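Local coordinates for DNA translocase coupling protein (Clostridium perfringens, PDB 6O1W) that probably binds ATP and DNA as the coupling protein of plasmid conjugation, a membrane protein of the FtsK/SpoIIIE translocase family, at residues V294-C299 with F329-D334; V112-T117 with V336-F341; Q279-K284 with E309-N314. All coordinates share one frame; numbering follows the deposited sequence.

Contact 1: V294-C299 with F329-D334; sequences VPVRIC and FKLGAD
The F329 ring meets V296 and I298 obliquely on one face of an antiparallel strand pair, 296-299 beside 326-331, in the large mixed sheet of the P-loop ATPase domain. CG1 of V296, anti to its backbone N, reaches CE1 of F329 at 3.6 Å, while CG1 of I298 lies 4.1 Å from F329 CD1. Branched residues suit this extended backbone, and the flat phenyl spans both of them. Further along, CD1 of L331 packs 3.8 Å from P295 CB and also touches V296 CG2.

The backbone joins the strands through the hydrogen-bonded pair R297 and K330: R297 N gives to K330 O at 2.8 Å (164°), and K330 N returns a bond of the same length to R297 O. These two side chains take the opposite face. K330, extended until chi4, ends at L312. R297 bends at chi2 (-75°), which turns the guanidinium back along its own strand; NE (2.8 Å) and NH2 (3.1 Å) both hold V294 O in the guanidinium plane. Where the strands part, a water donates to P295 O at 2.7 Å and accepts from G332 N at 2.9 Å.

Contact 2: V112-T117 with V336-F341; sequences VVVGQT and VQFQAF
With chi1 at 81°, F338 sets its CG between the backbone N and the carbonyl carbon, the crowded position, so that the ring lies alongside the neighbouring strand and meets it with its edge. F341 takes a different torsion: CG is anti to its carbonyl carbon (chi1 -68°), and the ring swings back over G115. CG2 of V114, itself in the crowded position, comes within 3.8 Å of F338 CE2, the two side chains crossing at about a right angle. G115 CA sits 3.8 Å from the F341 ring centroid, almost on the ring normal, a CH-pi contact. At the rim of the same ring, V113 CG1 touches CE2 at 3.7 Å.

These residues join strands 111-116 and 334-340, antiparallel neighbours in the mixed sheet of the P-loop ATPase domain, yet their short segments run at 106° to each other, so the ladder is brief and strongly twisted. Q116 and Q339 form its hydrogen-bonded pair: Q116 N gives to Q339 O at 2.8 Å, and Q339 N gives to Q116 O, also at 2.8 Å. F341 N adds a longer bond to V114 O, 3.2 Å, arriving above the carbonyl plane. Between these links G115 CA approaches Q339 O to 3.2 Å; glycine suits the place because phi is positive and a CB would run into that oxygen and the edge of the F338 ring.

Beyond the strand pair, W100 meets the F341 ring edge-to-face, and the amide of Q339 turns aside to R326 and K324. A340, whose small CB fits against helix 142-155, belongs to the ATP site of this protein, though no ATP is bound here. T117 OG1, anti to its own backbone N, donates to Q337 O at 2.7 Å, nearly along the C=O axis.

Contact 3: Q279-K284 with E309-N314; sequences QRPDAK and EIVLSN
The guanidinium of R280 has D282 OD2 at its edge, close to its plane, and NH2 donates to that oxygen at 2.8 Å in a nearly straight hydrogen bond that is part of a salt bridge. The D282 carboxylate is used at both ends: OD2 receives R280 through its anti lone pair, and OD1 offers its own anti lone pair to K284 N at 2.9 Å. The second bond closes an Asx turn, tying OD1 to the backbone N two residues on, for which an aspartate with its short side chain is well suited. A weak bond from K284 NZ to OD2, 3.4 Å, completes a network of two cations about one anion.

On the other side of this loop, which follows strand 272-278, the P281 ring faces the last turn of helix 305-312. Its CG meets V311 CG2 at 3.6 Å, and its CB lies 4.0 Å from I310 CG2, the branch placed anti to the backbone N. The far tip of the isoleucine carries the contact onward along the loop, with CD1 4.0 Å from A283 N. A rigid proline against two branched helix residues gives close-fitting apolar surfaces, and F302 also touches P281. The helix ends at once afterwards: S313 takes positive phi, its N still bonds to E309 O at 2.9 Å, and its OG turns back to L312 O.

The side chain of P281 lies about 6 Å from G136, a predicted ATP-binding residue. Loop and helix are thus joined by apolar contact, whereas the charged side chains of R280, D282 and K284 pair with one another within the loop. The two cations would probably favour the ionised form of D282.

In the fold
Contacts 1 and 2 are successive parts of one sheet: strands 326-331 and 334-340 follow each other in the chain and lie side by side, with a probable hydrogen bond from F329 N to V336 O, 2.8 Å. F338 CD1 packs 3.7 Å from F329 CB. F329 and V336 also line a pocket holding beta-D-glucopyranose. Contact 3 lies against the face of contact 1 that carries R297 and K330: R297 NH1 is 2.8 Å from V311 O, and K330 NZ 2.8 Å from L312 O, at the end of helix 305-312. Contacts 2 and 3 are about 7 Å apart at their nearest atoms. The I298 side chain is about 7 Å from that of K142, an ATP-binding residue.

Contact 1: V294-C299 with F329-D334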
ATOM      1  N   VAL A 294      -7.418   8.063   7.377  1.00 31.75           N
ATOM      2  CA  VAL A 294      -6.881   7.525   6.113  1.00 31.58           C
ATOM      3  C   VAL A 294      -7.151   6.025   6.126  1.00 32.27           C
ATOM      4  O   VAL A 294      -6.390   5.308   6.738  1.00 31.94           O
ATOM      5  CB  VAL A 294      -5.387   7.884   5.865  1.00 34.58           C
ATOM      6  CG1 VAL A 294      -4.894   7.288   4.532  1.00 33.82           C
ATOM      7  CG2 VAL A 294      -5.209   9.407   5.876  1.00 34.22           C
ATOM      8  N   PRO A 295      -8.249   5.546   5.507  1.00 28.43           N
ATOM      9  CA  PRO A 295      -8.612   4.122   5.650  1.00 28.30           C
ATOM     10  C   PRO A 295      -7.817   3.108   4.835  1.00 33.95           C
ATOM     11  O   PRO A 295      -7.718   1.975   5.277  1.00 34.15           O
ATOM     12  CB  PRO A 295     -10.095   4.095   5.249  1.00 28.49           C
ATOM     13  CG  PRO A 295     -10.238   5.236   4.306  1.00 32.62           C
ATOM     14  CD  PRO A 295      -9.318   6.302   4.810  1.00 28.74           C
ATOM     15  N   VAL A 296      -7.320   3.475   3.634  1.00 29.42           N
ATOM     16  CA  VAL A 296      -6.584   2.521   2.810  1.00 28.82           C
ATOM     17  C   VAL A 296      -5.103   2.562   3.171  1.00 31.60           C
ATOM     18  O   VAL A 296      -4.500   3.636   3.150  1.00 29.18           O
ATOM     19  CB  VAL A 296      -6.776   2.762   1.284  1.00 31.99           C
ATOM     20  CG1 VAL A 296      -5.973   1.755   0.478  1.00 30.30           C
ATOM     21  CG2 VAL A 296      -8.252   2.725   0.880  1.00 31.76           C
ATOM     22  N   ARG A 297      -4.517   1.392   3.486  1.00 28.33           N
ATOM     23  CA  ARG A 297      -3.086   1.299   3.756  1.00 28.89           C
ATOM     24  C   ARG A 297      -2.486   0.310   2.797  1.00 32.11           C
ATOM     25  O   ARG A 297      -2.973  -0.826   2.641  1.00 30.66           O
ATOM     26  CB  ARG A 297      -2.766   0.853   5.192  1.00 33.09           C
ATOM     27  CG  ARG A 297      -3.599   1.508   6.280  1.00 38.26           C
ATOM     28  CD  ARG A 297      -3.196   2.943   6.575  1.00 43.51           C
ATOM     29  NE  ARG A 297      -4.239   3.586   7.373  1.00 38.85           N
ATOM     30  CZ  ARG A 297      -4.434   3.348   8.664  1.00 56.70           C
ATOM     31  NH1 ARG A 297      -3.624   2.526   9.330  1.00 38.91           N
ATOM     32  NH2 ARG A 297      -5.446   3.913   9.299  1.00 44.73           N
ATOM     33  N   ILE A 298      -1.419   0.743   2.166  1.00 29.29           N
ATOM     34  CA  ILE A 298      -0.618  -0.075   1.281  1.00 28.63           C
ATOM     35  C   ILE A 298       0.752  -0.082   1.945  1.00 33.88           C
ATOM     36  O   ILE A 298       1.329   0.979   2.162  1.00 34.41           O
ATOM     37  CB  ILE A 298      -0.636   0.400  -0.194  1.00 31.19           C
ATOM     38  CG1 ILE A 298      -2.061   0.262  -0.782  1.00 32.36           C
ATOM     39  CG2 ILE A 298       0.331  -0.444  -1.013  1.00 31.15           C
ATOM     40  CD1 ILE A 298      -2.386   1.189  -1.978  1.00 35.16           C
ATOM     41  N   CYS A 299       1.228  -1.267   2.356  1.00 30.37           N
ATOM     42  CA  CYS A 299       2.491  -1.372   3.075  1.00 28.78           C
ATOM     43  C   CYS A 299       3.473  -2.357   2.456  1.00 32.26           C
ATOM     44  O   CYS A 299       3.124  -3.511   2.198  1.00 31.70           O
ATOM     45  CB  CYS A 299       2.240  -1.687   4.543  1.00 28.98           C
ATOM     46  SG  CYS A 299       3.676  -1.402   5.613  1.00 32.90           S
ATOM     47  N   PHE A 329      -2.125  -4.925   1.621  1.00 27.15           N
ATOM     48  CA  PHE A 329      -3.264  -4.025   1.473  1.00 26.13           C
ATOM     49  C   PHE A 329      -4.125  -4.207   2.719  1.00 32.58           C
ATOM     50  O   PHE A 329      -4.538  -5.323   3.030  1.00 31.86           O
ATOM     51  CB  PHE A 329      -4.099  -4.389   0.229  1.00 26.11           C
ATOM     52  CG  PHE A 329      -5.315  -3.510   0.005  1.00 27.63           C
ATOM     53  CD1 PHE A 329      -5.207  -2.302  -0.672  1.00 29.87           C
ATOM     54  CD2 PHE A 329      -6.581  -3.916   0.437  1.00 30.37           C
ATOM     55  CE1 PHE A 329      -6.334  -1.512  -0.904  1.00 31.23           C
ATOM     56  CE2 PHE A 329      -7.713  -3.136   0.174  1.00 32.88           C
ATOM     57  CZ  PHE A 329      -7.581  -1.928  -0.474  1.00 29.92           C
ATOM     58  N   LYS A 330      -4.447  -3.107   3.378  1.00 29.41           N
ATOM     59  CA  LYS A 330      -5.338  -3.104   4.524  1.00 28.83           C
ATOM     60  C   LYS A 330      -6.415  -2.016   4.350  1.00 32.08           C
ATOM     61  O   LYS A 330      -6.089  -0.850   4.130  1.00 31.79           O
ATOM     62  CB  LYS A 330      -4.554  -2.934   5.836  1.00 30.03           C
ATOM     63  CG  LYS A 330      -5.458  -2.930   7.057  1.00 41.31           C
ATOM     64  CD  LYS A 330      -4.725  -2.992   8.364  1.00 40.07           C
ATOM     65  CE  LYS A 330      -5.645  -3.554   9.420  1.00 51.25           C
ATOM     66  NZ  LYS A 330      -5.541  -2.817  10.708  1.00 59.78           N
ATOM     67  N   LEU A 331      -7.684  -2.426   4.392  1.00 30.87           N
ATOM     68  CA  LEU A 331      -8.884  -1.575   4.362  1.00 31.91           C
ATOM     69  C   LEU A 331      -9.845  -2.212   5.339  1.00 38.79           C
ATOM     70  O   LEU A 331     -10.380  -3.282   5.076  1.00 40.64           O
ATOM     71  CB  LEU A 331      -9.528  -1.448   2.965  1.00 31.39           C
ATOM     72  CG  LEU A 331     -10.826  -0.589   2.880  1.00 34.87           C
ATOM     73  CD1 LEU A 331     -10.674   0.750   3.526  1.00 33.25           C
ATOM     74  CD2 LEU A 331     -11.232  -0.370   1.456  1.00 36.88           C
ATOM     75  N   GLY A 332     -10.027  -1.568   6.469  1.00 34.86           N
ATOM     76  CA  GLY A 332     -10.841  -2.120   7.537  1.00 34.81           C
ATOM     77  C   GLY A 332      -9.988  -3.058   8.371  1.00 40.08           C
ATOM     78  O   GLY A 332      -8.794  -2.803   8.573  1.00 38.46           O
ATOM     79  N   ALA A 333     -10.573  -4.170   8.830  1.00 37.90           N
ATOM     80  CA  ALA A 333      -9.856  -5.096   9.703  1.00 37.66           C
ATOM     81  C   ALA A 333      -9.012  -6.183   8.997  1.00 42.59           C
ATOM     82  O   ALA A 333      -8.261  -6.870   9.687  1.00 43.76           O
ATOM     83  CB  ALA A 333     -10.824  -5.731  10.673  1.00 37.87           C
ATOM     84  N   ASP A 334      -9.108  -6.351   7.669  1.00 39.36           N
ATOM     85  CA  ASP A 334      -8.341  -7.411   6.966  1.00 39.51           C
ATOM     86  C   ASP A 334      -7.084  -6.901   6.242  1.00 40.93           C
ATOM     87  O   ASP A 334      -7.093  -5.806   5.678  1.00 41.11           O
ATOM     88  CB  ASP A 334      -9.242  -8.204   5.986  1.00 42.33           C
ATOM     89  CG  ASP A 334      -8.706  -9.570   5.526  1.00 55.84           C
ATOM     90  OD1 ASP A 334      -7.827 -10.152   6.230  1.00 55.40           O
ATOM     91  OD2 ASP A 334      -9.174 -10.065   4.480  1.00 63.12           O
TER
HETATM   92  O   HOH W   1      -8.782   0.810   7.433  1.00 42.64           O

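Contact 2: V112-T117 with V336-F341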
ATOM      1  N   VAL A 112     -10.358   2.844  -8.656  1.00 30.42           N
ATOM      2  CA  VAL A 112      -8.988   2.601  -9.100  1.00 30.52           C
ATOM      3  C   VAL A 112      -8.558   1.153  -8.795  1.00 35.59           C
ATOM      4  O   VAL A 112      -9.085   0.535  -7.876  1.00 33.22           O
ATOM      5  CB  VAL A 112      -7.987   3.670  -8.553  1.00 33.96           C
ATOM      6  CG1 VAL A 112      -8.439   5.092  -8.928  1.00 32.78           C
ATOM      7  CG2 VAL A 112      -7.785   3.544  -7.040  1.00 33.52           C
ATOM      8  N   VAL A 113      -7.619   0.616  -9.587  1.00 34.65           N
ATOM      9  CA  VAL A 113      -7.068  -0.724  -9.421  1.00 35.12           C
ATOM     10  C   VAL A 113      -5.581  -0.580  -9.026  1.00 37.26           C
ATOM     11  O   VAL A 113      -4.849   0.159  -9.686  1.00 35.64           O
ATOM     12  CB  VAL A 113      -7.267  -1.611 -10.679  1.00 40.07           C
ATOM     13  CG1 VAL A 113      -6.976  -3.071 -10.359  1.00 39.43           C
ATOM     14  CG2 VAL A 113      -8.687  -1.473 -11.232  1.00 40.72           C
ATOM     15  N   VAL A 114      -5.128  -1.286  -7.968  1.00 32.26           N
ATOM     16  CA  VAL A 114      -3.722  -1.122  -7.566  1.00 32.60           C
ATOM     17  C   VAL A 114      -2.823  -2.357  -7.855  1.00 35.16           C
ATOM     18  O   VAL A 114      -1.605  -2.242  -7.773  1.00 33.60           O
ATOM     19  CB  VAL A 114      -3.574  -0.637  -6.107  1.00 36.26           C
ATOM     20  CG1 VAL A 114      -4.141   0.775  -5.967  1.00 36.82           C
ATOM     21  CG2 VAL A 114      -4.251  -1.585  -5.131  1.00 35.49           C
ATOM     22  N   GLY A 115      -3.423  -3.483  -8.215  1.00 31.27           N
ATOM     23  CA  GLY A 115      -2.678  -4.689  -8.525  1.00 31.72           C
ATOM     24  C   GLY A 115      -3.454  -5.974  -8.345  1.00 36.52           C
ATOM     25  O   GLY A 115      -4.682  -5.955  -8.258  1.00 34.67           O
ATOM     26  N   GLN A 116      -2.728  -7.098  -8.261  1.00 34.22           N
ATOM     27  CA  GLN A 116      -3.319  -8.436  -8.200  1.00 34.23           C
ATOM     28  C   GLN A 116      -3.131  -9.173  -6.911  1.00 37.37           C
ATOM     29  O   GLN A 116      -2.005  -9.289  -6.444  1.00 36.04           O
ATOM     30  CB  GLN A 116      -2.743  -9.308  -9.339  1.00 35.64           C
ATOM     31  CG  GLN A 116      -3.670 -10.448  -9.738  1.00 49.90           C
ATOM     32  CD  GLN A 116      -3.141 -11.259 -10.890  1.00 54.09           C
ATOM     33  OE1 GLN A 116      -2.732 -10.740 -11.926  1.00 44.07           O
ATOM     34  NE2 GLN A 116      -3.170 -12.560 -10.742  1.00 47.55           N
ATOM     35  N   THR A 117      -4.228  -9.767  -6.396  1.00 34.90           N
ATOM     36  CA  THR A 117      -4.221 -10.615  -5.208  1.00 35.80           C
ATOM     37  C   THR A 117      -4.508 -12.085  -5.661  1.00 41.90           C
ATOM     38  O   THR A 117      -4.434 -12.366  -6.856  1.00 41.09           O
ATOM     39  CB  THR A 117      -5.110 -10.041  -4.072  1.00 39.78           C
ATOM     40  OG1 THR A 117      -4.777 -10.717  -2.851  1.00 37.10           O
ATOM     41  CG2 THR A 117      -6.606 -10.171  -4.353  1.00 37.80           C
ATOM     42  N   VAL A 336      -4.370  -8.137   3.316  1.00 34.43           N
ATOM     43  CA  VAL A 336      -4.115  -9.142   2.273  1.00 33.89           C
ATOM     44  C   VAL A 336      -2.824  -8.844   1.515  1.00 35.11           C
ATOM     45  O   VAL A 336      -2.434  -7.683   1.386  1.00 35.04           O
ATOM     46  CB  VAL A 336      -5.326  -9.381   1.305  1.00 37.36           C
ATOM     47  CG1 VAL A 336      -6.621  -9.664   2.073  1.00 36.39           C
ATOM     48  CG2 VAL A 336      -5.513  -8.226   0.334  1.00 37.16           C
ATOM     49  N   GLN A 337      -2.193  -9.884   0.978  1.00 28.19           N
ATOM     50  CA  GLN A 337      -0.984  -9.735   0.190  1.00 28.03           C
ATOM     51  C   GLN A 337      -1.401  -9.540  -1.281  1.00 32.58           C
ATOM     52  O   GLN A 337      -2.349 -10.167  -1.746  1.00 33.16           O
ATOM     53  CB  GLN A 337      -0.087 -11.009   0.371  1.00 29.34           C
ATOM     54  CG  GLN A 337       1.239 -10.939  -0.358  1.00 36.04           C
ATOM     55  CD  GLN A 337       2.192 -12.108  -0.161  1.00 44.16           C
ATOM     56  OE1 GLN A 337       1.949 -13.131   0.503  1.00 33.48           O
ATOM     57  NE2 GLN A 337       3.322 -11.970  -0.765  1.00 34.79           N
ATOM     58  N   PHE A 338      -0.711  -8.657  -2.005  1.00 29.37           N
ATOM     59  CA  PHE A 338      -0.973  -8.446  -3.424  1.00 27.92           C
ATOM     60  C   PHE A 338       0.292  -7.966  -4.118  1.00 31.79           C
ATOM     61  O   PHE A 338       1.174  -7.405  -3.448  1.00 30.39           O
ATOM     62  CB  PHE A 338      -2.121  -7.410  -3.655  1.00 28.37           C
ATOM     63  CG  PHE A 338      -1.732  -5.952  -3.563  1.00 28.09           C
ATOM     64  CD1 PHE A 338      -1.576  -5.334  -2.325  1.00 29.97           C
ATOM     65  CD2 PHE A 338      -1.566  -5.183  -4.714  1.00 29.09           C
ATOM     66  CE1 PHE A 338      -1.262  -3.970  -2.237  1.00 29.28           C
ATOM     67  CE2 PHE A 338      -1.237  -3.827  -4.626  1.00 31.33           C
ATOM     68  CZ  PHE A 338      -1.066  -3.232  -3.387  1.00 28.26           C
ATOM     69  N   GLN A 339       0.328  -8.125  -5.471  1.00 28.14           N
ATOM     70  CA  GLN A 339       1.388  -7.633  -6.339  1.00 29.24           C
ATOM     71  C   GLN A 339       0.895  -6.340  -6.959  1.00 31.84           C
ATOM     72  O   GLN A 339      -0.104  -6.339  -7.670  1.00 31.56           O
ATOM     73  CB  GLN A 339       1.720  -8.639  -7.472  1.00 31.23           C
ATOM     74  CG  GLN A 339       2.956  -8.263  -8.334  1.00 35.83           C
ATOM     75  CD  GLN A 339       4.264  -8.175  -7.563  1.00 41.06           C
ATOM     76  OE1 GLN A 339       4.469  -8.835  -6.538  1.00 32.11           O
ATOM     77  NE2 GLN A 339       5.192  -7.340  -8.033  1.00 33.78           N
ATOM     78  N   ALA A 340       1.609  -5.259  -6.712  1.00 29.56           N
ATOM     79  CA  ALA A 340       1.302  -3.939  -7.233  1.00 30.15           C
ATOM     80  C   ALA A 340       1.734  -3.831  -8.675  1.00 36.29           C
ATOM     81  O   ALA A 340       2.752  -4.402  -9.054  1.00 36.22           O
ATOM     82  CB  ALA A 340       2.027  -2.881  -6.410  1.00 30.77           C
ATOM     83  N   PHE A 341       0.988  -3.054  -9.465  1.00 33.79           N
ATOM     84  CA  PHE A 341       1.326  -2.752 -10.851  1.00 34.27           C
ATOM     85  C   PHE A 341       2.634  -1.987 -10.898  1.00 40.77           C
ATOM     86  O   PHE A 341       2.876  -1.114 -10.051  1.00 40.22           O
ATOM     87  CB  PHE A 341       0.264  -1.845 -11.503  1.00 35.11           C
ATOM     88  CG  PHE A 341      -1.081  -2.476 -11.724  1.00 36.72           C
ATOM     89  CD1 PHE A 341      -1.213  -3.613 -12.509  1.00 40.84           C
ATOM     90  CD2 PHE A 341      -2.225  -1.904 -11.198  1.00 38.64           C
ATOM     91  CE1 PHE A 341      -2.464  -4.208 -12.704  1.00 42.25           C
ATOM     92  CE2 PHE A 341      -3.482  -2.476 -11.425  1.00 42.18           C
ATOM     93  CZ  PHE A 341      -3.593  -3.620 -12.181  1.00 40.76           C
TER

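Contact 3: Q279-K284 with E309-N314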
ATOM      1  N   GLN A 279       8.117   7.012   3.422  1.00 33.17           N
ATOM      2  CA  GLN A 279       9.282   6.137   3.297  1.00 33.96           C
ATOM      3  C   GLN A 279       9.687   5.441   4.625  1.00 40.73           C
ATOM      4  O   GLN A 279      10.104   4.266   4.628  1.00 40.45           O
ATOM      5  CB  GLN A 279      10.465   6.918   2.731  1.00 34.24           C
ATOM      6  CG  GLN A 279      11.589   6.015   2.272  1.00 47.18           C
ATOM      7  CD  GLN A 279      12.832   6.816   2.103  1.00 70.82           C
ATOM      8  OE1 GLN A 279      13.701   6.839   2.984  1.00 71.64           O
ATOM      9  NE2 GLN A 279      12.924   7.510   0.978  1.00 57.13           N
ATOM     10  N   ARG A 280       9.606   6.193   5.721  1.00 36.24           N
ATOM     11  CA  ARG A 280      10.042   5.756   7.030  1.00 37.31           C
ATOM     12  C   ARG A 280       8.904   5.974   8.030  1.00 41.78           C
ATOM     13  O   ARG A 280       8.706   7.103   8.486  1.00 40.43           O
ATOM     14  CB  ARG A 280      11.303   6.574   7.423  1.00 40.66           C
ATOM     15  CG  ARG A 280      12.224   5.891   8.429  1.00 48.15           C
ATOM     16  CD  ARG A 280      13.276   6.842   9.005  1.00 55.10           C
ATOM     17  NE  ARG A 280      12.684   8.075   9.521  1.00 57.36           N
ATOM     18  CZ  ARG A 280      12.147   8.214  10.728  1.00 70.10           C
ATOM     19  NH1 ARG A 280      12.172   7.207  11.594  1.00 55.15           N
ATOM     20  NH2 ARG A 280      11.608   9.370  11.092  1.00 56.26           N
ATOM     21  N   PRO A 281       8.097   4.926   8.331  1.00 39.77           N
ATOM     22  CA  PRO A 281       6.994   5.099   9.290  1.00 40.06           C
ATOM     23  C   PRO A 281       7.545   5.498  10.656  1.00 43.19           C
ATOM     24  O   PRO A 281       8.554   4.970  11.098  1.00 40.76           O
ATOM     25  CB  PRO A 281       6.331   3.719   9.323  1.00 41.61           C
ATOM     26  CG  PRO A 281       6.781   3.062   8.044  1.00 45.64           C
ATOM     27  CD  PRO A 281       8.170   3.531   7.868  1.00 41.56           C
ATOM     28  N   ASP A 282       6.923   6.507  11.248  1.00 41.83           N
ATOM     29  CA  ASP A 282       7.279   7.122  12.514  1.00 42.49           C
ATOM     30  C   ASP A 282       5.967   7.647  13.038  1.00 45.45           C
ATOM     31  O   ASP A 282       5.215   8.223  12.255  1.00 45.59           O
ATOM     32  CB  ASP A 282       8.258   8.288  12.217  1.00 45.70           C
ATOM     33  CG  ASP A 282       8.834   9.058  13.400  1.00 62.43           C
ATOM     34  OD1 ASP A 282       8.064   9.380  14.341  1.00 65.03           O
ATOM     35  OD2 ASP A 282      10.039   9.380  13.366  1.00 68.19           O
ATOM     36  N   ALA A 283       5.671   7.458  14.344  1.00 42.55           N
ATOM     37  CA  ALA A 283       4.431   7.940  14.989  1.00 43.16           C
ATOM     38  C   ALA A 283       4.251   9.450  14.955  1.00 48.23           C
ATOM     39  O   ALA A 283       3.124   9.927  15.068  1.00 49.31           O
ATOM     40  CB  ALA A 283       4.336   7.440  16.416  1.00 44.30           C
ATOM     41  N   LYS A 284       5.342  10.208  14.769  1.00 45.41           N
ATOM     42  CA  LYS A 284       5.271  11.672  14.665  1.00 45.05           C
ATOM     43  C   LYS A 284       4.748  12.095  13.306  1.00 47.32           C
ATOM     44  O   LYS A 284       4.190  13.193  13.185  1.00 47.02           O
ATOM     45  CB  LYS A 284       6.652  12.303  14.881  1.00 47.94           C
ATOM     46  CG  LYS A 284       7.011  12.570  16.343  1.00 61.59           C
ATOM     47  CD  LYS A 284       8.476  12.209  16.670  1.00 75.16           C
ATOM     48  CE  LYS A 284       9.545  12.928  15.863  1.00 84.43           C
ATOM     49  NZ  LYS A 284      10.635  12.003  15.439  1.00 86.11           N
ATOM     50  N   GLU A 309       3.558  -1.873  12.627  1.00 36.73           N
ATOM     51  CA  GLU A 309       2.483  -1.466  13.558  1.00 36.99           C
ATOM     52  C   GLU A 309       2.048  -0.022  13.350  1.00 40.98           C
ATOM     53  O   GLU A 309       0.862   0.280  13.461  1.00 39.82           O
ATOM     54  CB  GLU A 309       2.882  -1.675  15.023  1.00 38.61           C
ATOM     55  CG  GLU A 309       2.673  -3.102  15.495  1.00 54.47           C
ATOM     56  CD  GLU A 309       3.022  -3.380  16.946  1.00 87.67           C
ATOM     57  OE1 GLU A 309       3.654  -2.514  17.596  1.00 86.45           O
ATOM     58  OE2 GLU A 309       2.661  -4.476  17.433  1.00 89.53           O
ATOM     59  N   ILE A 310       2.995   0.874  13.038  1.00 38.96           N
ATOM     60  CA  ILE A 310       2.654   2.279  12.774  1.00 38.77           C
ATOM     61  C   ILE A 310       1.722   2.365  11.537  1.00 41.54           C
ATOM     62  O   ILE A 310       0.712   3.069  11.585  1.00 42.05           O
ATOM     63  CB  ILE A 310       3.928   3.153  12.625  1.00 41.65           C
ATOM     64  CG1 ILE A 310       4.652   3.304  13.984  1.00 41.67           C
ATOM     65  CG2 ILE A 310       3.571   4.534  12.047  1.00 42.50           C
ATOM     66  CD1 ILE A 310       6.183   3.489  13.910  1.00 40.92           C
ATOM     67  N   VAL A 311       2.030   1.602  10.462  1.00 34.69           N
ATOM     68  CA  VAL A 311       1.252   1.628   9.216  1.00 32.55           C
ATOM     69  C   VAL A 311      -0.072   0.859   9.316  1.00 37.95           C
ATOM     70  O   VAL A 311      -1.121   1.403   8.975  1.00 38.01           O
ATOM     71  CB  VAL A 311       2.093   1.128   8.013  1.00 34.92           C
ATOM     72  CG1 VAL A 311       1.274   1.089   6.717  1.00 34.09           C
ATOM     73  CG2 VAL A 311       3.345   1.975   7.828  1.00 34.99           C
ATOM     74  N   LEU A 312      -0.002  -0.417   9.750  1.00 33.72           N
ATOM     75  CA  LEU A 312      -1.086  -1.401   9.733  1.00 32.52           C
ATOM     76  C   LEU A 312      -1.739  -1.750  11.049  1.00 38.42           C
ATOM     77  O   LEU A 312      -2.758  -2.461  11.038  1.00 39.09           O
ATOM     78  CB  LEU A 312      -0.494  -2.719   9.161  1.00 31.69           C
ATOM     79  CG  LEU A 312       0.099  -2.662   7.757  1.00 34.70           C
ATOM     80  CD1 LEU A 312       0.849  -3.941   7.445  1.00 34.40           C
ATOM     81  CD2 LEU A 312      -0.984  -2.385   6.682  1.00 33.02           C
ATOM     82  N   SER A 313      -1.109  -1.364  12.178  1.00 34.62           N
ATOM     83  CA  SER A 313      -1.478  -1.733  13.558  1.00 33.81           C
ATOM     84  C   SER A 313      -1.479  -3.288  13.745  1.00 38.87           C
ATOM     85  O   SER A 313      -2.234  -3.852  14.539  1.00 40.63           O
ATOM     86  CB  SER A 313      -2.745  -1.036  14.055  1.00 36.77           C
ATOM     87  OG  SER A 313      -3.905  -1.404  13.341  1.00 50.21           O
ATOM     88  N   ASN A 314      -0.552  -3.948  13.030  1.00 33.83           N
ATOM     89  CA  ASN A 314      -0.175  -5.370  13.123  1.00 33.23           C
ATOM     90  C   ASN A 314       1.299  -5.467  12.643  1.00 37.02           C
ATOM     91  O   ASN A 314       1.824  -4.482  12.121  1.00 36.63           O
ATOM     92  CB  ASN A 314      -1.135  -6.310  12.370  1.00 30.09           C
ATOM     93  CG  ASN A 314      -1.136  -6.172  10.875  1.00 40.03           C
ATOM     94  OD1 ASN A 314      -0.099  -6.218  10.224  1.00 33.97           O
ATOM     95  ND2 ASN A 314      -2.313  -6.037  10.283  1.00 37.47           N
TER